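Local structure of DNA-binding protein reb1 (Schizosaccharomyces pombe, 5EYB) at residues F114-W120 and T137-F141; E231-L235 and K271-L275. The protein binds specific DNA sites in the spacer and promoter regions of ribosomal RNA genes, acts in termination of RNA polymerase I transcription and recognises sites upstream of many RNA polymerase II genes. The contacts are given in a common frame with arbitrary orientation. Numbering follows the deposited sequence.

Interaction 1. Residues F114-W120 and T137-F141; sequences FIMDQGW and TIRMF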
loop_
_atom_site.group_PDB
_atom_site.type_symbol
_atom_site.label_atom_id
_atom_site.label_comp_id
_atom_site.label_asym_id
_atom_site.label_seq_id
_atom_site.Cartn_x
_atom_site.Cartn_y
_atom_site.Cartn_z
ATOM N N PHE A 114 24.114 5.026 -24.330
ATOM C CA PHE A 114 23.292 5.320 -25.499
ATOM C C PHE A 114 23.123 6.824 -25.694
ATOM O O PHE A 114 23.061 7.309 -26.823
ATOM C CB PHE A 114 21.923 4.643 -25.373
ATOM C CG PHE A 114 21.012 4.884 -26.546
ATOM C CD1 PHE A 114 21.084 4.083 -27.674
ATOM C CD2 PHE A 114 20.076 5.903 -26.515
ATOM C CE1 PHE A 114 20.246 4.302 -28.751
ATOM C CE2 PHE A 114 19.237 6.125 -27.591
ATOM C CZ PHE A 114 19.323 5.322 -28.708
ATOM N N ILE A 115 23.048 7.557 -24.589
ATOM C CA ILE A 115 22.883 9.003 -24.647
ATOM C C ILE A 115 24.170 9.728 -25.059
ATOM O O ILE A 115 24.101 10.726 -25.773
ATOM C CB ILE A 115 22.402 9.567 -23.299
ATOM N N MET A 116 25.329 9.243 -24.596
ATOM C CA MET A 116 26.634 9.800 -24.980
ATOM C C MET A 116 26.852 9.555 -26.468
ATOM O O MET A 116 27.360 10.417 -27.192
ATOM C CB MET A 116 27.777 9.189 -24.142
ATOM C CG MET A 116 27.812 9.650 -22.669
ATOM S SD MET A 116 27.986 11.433 -22.457
ATOM C CE MET A 116 29.680 11.694 -23.018
ATOM N N ASP A 117 26.458 8.370 -26.916
ATOM C CA ASP A 117 26.430 8.077 -28.340
ATOM C C ASP A 117 25.255 8.844 -28.940
ATOM O O ASP A 117 24.326 9.207 -28.223
ATOM C CB ASP A 117 26.309 6.570 -28.592
ATOM C CG ASP A 117 26.712 6.176 -30.011
ATOM O OD1 ASP A 117 27.339 5.107 -30.186
ATOM O OD2 ASP A 117 26.394 6.933 -30.955
ATOM N N GLN A 118 25.318 9.128 -30.240
ATOM C CA GLN A 118 24.262 9.864 -30.944
ATOM C C GLN A 118 24.071 11.297 -30.432
ATOM O O GLN A 118 23.292 12.057 -31.001
ATOM C CB GLN A 118 22.934 9.104 -30.864
ATOM C CG GLN A 118 22.999 7.699 -31.432
ATOM C CD GLN A 118 21.653 7.226 -31.931
ATOM O OE1 GLN A 118 20.706 8.007 -32.030
ATOM N NE2 GLN A 118 21.558 5.941 -32.251
ATOM N N GLY A 119 24.779 11.659 -29.365
ATOM C CA GLY A 119 24.776 13.020 -28.858
ATOM C C GLY A 119 23.420 13.539 -28.422
ATOM O O GLY A 119 22.937 14.553 -28.928
ATOM N N TRP A 120 22.800 12.839 -27.480
ATOM C CA TRP A 120 21.517 13.272 -26.944
ATOM C C TRP A 120 21.646 13.707 -25.490
ATOM O O TRP A 120 22.584 13.319 -24.793
ATOM C CB TRP A 120 20.477 12.156 -27.055
ATOM C CG TRP A 120 20.026 11.862 -28.454
ATOM C CD1 TRP A 120 20.476 12.446 -29.602
ATOM C CD2 TRP A 120 19.031 10.910 -28.850
ATOM N NE1 TRP A 120 19.825 11.915 -30.690
ATOM C CE2 TRP A 120 18.932 10.969 -30.255
ATOM C CE3 TRP A 120 18.213 10.011 -28.153
ATOM C CZ2 TRP A 120 18.049 10.166 -30.977
ATOM C CZ3 TRP A 120 17.339 9.215 -28.872
ATOM C CH2 TRP A 120 17.264 9.298 -30.268
ATOM N N THR A 137 16.412 3.612 -33.679
ATOM C CA THR A 137 17.530 3.705 -32.746
ATOM C C THR A 137 17.085 3.335 -31.338
ATOM O O THR A 137 17.803 2.654 -30.609
ATOM C CB THR A 137 18.142 5.116 -32.722
ATOM O OG1 THR A 137 17.215 6.033 -32.130
ATOM C CG2 THR A 137 18.479 5.577 -34.131
ATOM N N ILE A 138 15.895 3.795 -30.963
ATOM C CA ILE A 138 15.321 3.467 -29.661
ATOM C C ILE A 138 14.922 1.997 -29.621
ATOM O O ILE A 138 15.141 1.312 -28.624
ATOM C CB ILE A 138 14.097 4.352 -29.342
ATOM C CG1 ILE A 138 14.544 5.781 -29.050
ATOM C CG2 ILE A 138 13.334 3.813 -28.149
ATOM C CD1 ILE A 138 15.467 5.891 -27.858
ATOM N N ARG A 139 14.347 1.518 -30.718
ATOM C CA ARG A 139 13.940 0.124 -30.837
ATOM C C ARG A 139 15.145 -0.803 -30.717
ATOM O O ARG A 139 15.039 -1.913 -30.189
ATOM C CB ARG A 139 13.218 -0.114 -32.168
ATOM N N MET A 140 16.291 -0.339 -31.204
ATOM C CA MET A 140 17.518 -1.119 -31.143
ATOM C C MET A 140 18.132 -1.041 -29.747
ATOM O O MET A 140 18.761 -1.992 -29.280
ATOM C CB MET A 140 18.514 -0.636 -32.200
ATOM C CG MET A 140 19.596 -1.650 -32.531
ATOM S SD MET A 140 18.918 -3.199 -33.162
ATOM C CE MET A 140 20.378 -4.237 -33.145
ATOM N N PHE A 141 17.944 0.099 -29.087
ATOM C CA PHE A 141 18.403 0.283 -27.713
ATOM C C PHE A 141 17.755 -0.743 -26.788
ATOM O O PHE A 141 18.431 -1.371 -25.969
ATOM C CB PHE A 141 18.097 1.707 -27.233
ATOM C CG PHE A 141 18.076 1.856 -25.737
ATOM C CD1 PHE A 141 16.874 1.939 -25.049
ATOM C CD2 PHE A 141 19.258 1.915 -25.016
ATOM C CE1 PHE A 141 16.852 2.076 -23.672
ATOM C CE2 PHE A 141 19.242 2.052 -23.639
ATOM C CZ PHE A 141 18.038 2.132 -22.967
#

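Interaction 2. Residues E231-L235 and K271-L275; sequences ETQLL and KFQQL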
loop_
_atom_site.group_PDB
_atom_site.type_symbol
_atom_site.label_atom_id
_atom_site.label_comp_id
_atom_site.label_asym_id
_atom_site.label_seq_id
_atom_site.Cartn_x
_atom_site.Cartn_y
_atom_site.Cartn_z
ATOM N N GLU A 231 -19.872 -1.390 5.877
ATOM C CA GLU A 231 -19.197 -2.681 5.982
ATOM C C GLU A 231 -20.086 -3.828 5.513
ATOM O O GLU A 231 -19.605 -4.817 4.954
ATOM C CB GLU A 231 -18.752 -2.928 7.423
ATOM C CG GLU A 231 -17.568 -2.088 7.856
ATOM C CD GLU A 231 -17.552 -1.837 9.348
ATOM O OE1 GLU A 231 -18.634 -1.897 9.968
ATOM O OE2 GLU A 231 -16.460 -1.579 9.896
ATOM N N THR A 232 -21.385 -3.692 5.751
ATOM C CA THR A 232 -22.346 -4.700 5.337
ATOM C C THR A 232 -22.475 -4.696 3.817
ATOM O O THR A 232 -22.534 -5.752 3.187
ATOM C CB THR A 232 -23.729 -4.464 5.974
ATOM O OG1 THR A 232 -23.581 -4.279 7.387
ATOM C CG2 THR A 232 -24.650 -5.645 5.711
ATOM N N GLN A 233 -22.513 -3.499 3.238
ATOM C CA GLN A 233 -22.594 -3.352 1.789
ATOM C C GLN A 233 -21.373 -3.976 1.120
ATOM O O GLN A 233 -21.484 -4.611 0.071
ATOM C CB GLN A 233 -22.719 -1.876 1.402
ATOM N N LEU A 234 -20.213 -3.795 1.744
ATOM C CA LEU A 234 -18.962 -4.356 1.248
ATOM C C LEU A 234 -19.010 -5.874 1.192
ATOM O O LEU A 234 -18.442 -6.493 0.295
ATOM C CB LEU A 234 -17.790 -3.915 2.127
ATOM C CG LEU A 234 -16.430 -4.496 1.736
ATOM C CD1 LEU A 234 -15.953 -3.896 0.427
ATOM C CD2 LEU A 234 -15.414 -4.272 2.837
ATOM N N LEU A 235 -19.679 -6.477 2.165
ATOM C CA LEU A 235 -19.800 -7.927 2.199
ATOM C C LEU A 235 -20.785 -8.427 1.149
ATOM O O LEU A 235 -20.664 -9.546 0.654
ATOM C CB LEU A 235 -20.232 -8.389 3.586
ATOM C CG LEU A 235 -19.222 -8.065 4.683
ATOM C CD1 LEU A 235 -19.773 -8.415 6.053
ATOM C CD2 LEU A 235 -17.932 -8.813 4.406
ATOM N N LYS A 271 -10.110 -3.361 4.312
ATOM C CA LYS A 271 -11.222 -3.600 5.230
ATOM C C LYS A 271 -11.734 -5.033 5.143
ATOM O O LYS A 271 -12.020 -5.663 6.163
ATOM C CB LYS A 271 -12.367 -2.627 4.950
ATOM C CG LYS A 271 -13.669 -2.985 5.651
ATOM C CD LYS A 271 -13.548 -2.911 7.163
ATOM C CE LYS A 271 -13.347 -1.484 7.614
ATOM N NZ LYS A 271 -13.492 -1.339 9.084
ATOM N N PHE A 272 -11.843 -5.543 3.922
ATOM C CA PHE A 272 -12.315 -6.902 3.707
ATOM C C PHE A 272 -11.374 -7.923 4.337
ATOM O O PHE A 272 -11.815 -8.942 4.866
ATOM C CB PHE A 272 -12.471 -7.186 2.216
ATOM C CG PHE A 272 -12.881 -8.594 1.913
ATOM C CD1 PHE A 272 -14.213 -8.964 1.955
ATOM C CD2 PHE A 272 -11.935 -9.550 1.590
ATOM C CE1 PHE A 272 -14.593 -10.261 1.679
ATOM C CE2 PHE A 272 -12.310 -10.848 1.314
ATOM C CZ PHE A 272 -13.640 -11.203 1.359
ATOM N N GLN A 273 -10.077 -7.645 4.272
ATOM C CA GLN A 273 -9.077 -8.535 4.850
ATOM C C GLN A 273 -9.195 -8.585 6.369
ATOM O O GLN A 273 -9.061 -9.647 6.978
ATOM C CB GLN A 273 -7.671 -8.094 4.445
ATOM C CG GLN A 273 -7.328 -8.404 2.997
ATOM C CD GLN A 273 -5.992 -7.825 2.576
ATOM O OE1 GLN A 273 -5.506 -6.861 3.170
ATOM N NE2 GLN A 273 -5.390 -8.413 1.548
ATOM N N GLN A 274 -9.453 -7.433 6.976
ATOM C CA GLN A 274 -9.578 -7.351 8.423
ATOM C C GLN A 274 -10.864 -8.015 8.910
ATOM O O GLN A 274 -10.872 -8.673 9.950
ATOM C CB GLN A 274 -9.526 -5.895 8.882
ATOM C CG GLN A 274 -8.351 -5.107 8.326
ATOM C CD GLN A 274 -7.019 -5.808 8.534
ATOM O OE1 GLN A 274 -6.209 -5.910 7.612
ATOM N NE2 GLN A 274 -6.784 -6.286 9.750
ATOM N N LEU A 275 -11.946 -7.840 8.159
ATOM C CA LEU A 275 -13.222 -8.458 8.507
ATOM C C LEU A 275 -13.148 -9.980 8.405
ATOM O O LEU A 275 -13.745 -10.696 9.207
ATOM C CB LEU A 275 -14.343 -7.939 7.602
ATOM C CG LEU A 275 -14.819 -6.490 7.735
ATOM C CD1 LEU A 275 -15.656 -6.107 6.522
ATOM C CD2 LEU A 275 -15.616 -6.288 9.016
#

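Interaction 1. Residues F114-W120 and T137-F141
Where a helix ends, its last turn and the residues that follow can still pack as one unit, and residues 114-120 illustrate how. Phe114, in the last turn of helix 101-116, makes the main contact: one face of its ring receives CB of Phe141, which sits 4.0 Å from the ring centroid in a CH-pi contact, while the two phenyl rings meet obliquely at 48°. The same ring reaches Ile138, CE2 of Phe114 lying 3.8 Å from CD1 of Ile138. Asp117 leaves helical geometry, and Gln118, at positive phi, brings its NE2 to 3.5 Å from CB of Thr137. The chain then turns back, so that N of Trp120 donates a backbone hydrogen bond to O of Ile115 (3.0 Å) and the indole edge meets Ile138, CZ3 of Trp120 lying 3.9 Å from CD1 of Ile138. Helix 122-129 completes the cluster: Phe125 meets Phe141 edge-to-face, and Gln128 touches Trp120. Such packing between two helices, with a third between them in sequence, is characteristic of a small all-helical core, here in the second Myb-associated domain, of the helix-turn-helix class.

Interaction 2. Residues E231-L235 and K271-L275
This is a helix-helix packing contact within the second Myb-type repeat, joining its first helix, 228-238, to helix 265-275, the last helix of the predicted helix-turn-helix motif. It exemplifies the Myb fold, in which three helices enclose a small hydrophobic core and the third is the recognition helix. The segment axes cross almost perpendicularly (91°) and approach to 10.9 Å, leaving room for side chains to fill the gap. Leu234 points into it: its CD2 lies 3.6 Å from CG of Lys271 and 4.1 Å from CD1 of Leu275. Leu235 starts sideways, yet its CD2 also comes to 4.1 Å from CD1 of Leu275. Val256 of helix 253-260, touching Leu234, and Trp253, whose ring meets that of Phe272, join the packing from the remaining helix. Polar groups border this apolar patch. Lys271 folds its aliphatic chain over Leu234, makes a cation-pi contact with Trp226 and pairs with Asp321 of helix 320-333; within the two segments, its NZ donates a salt-bridging hydrogen bond to OE2 of Glu231 at 3.1 Å.

How the interactions relate
Interactions 1 and 2 show how an extended DNA-binding protein can be assembled from separate helical modules, each with its own packing. They follow one another along the chain, interaction 1 closing before interaction 2 opens, and share no helix. Interaction 1 belongs to the second Myb-associated domain, interaction 2 to the second Myb-type repeat, with the first Myb-type repeat between them in sequence. Their centres lie about 51 Å apart on opposite sides of the chain's centre, and their nearest atoms are still about 35 Å apart. Nevertheless both come within about 5 Å of the bound DNA, consistent with several modules engaging one long terminator site.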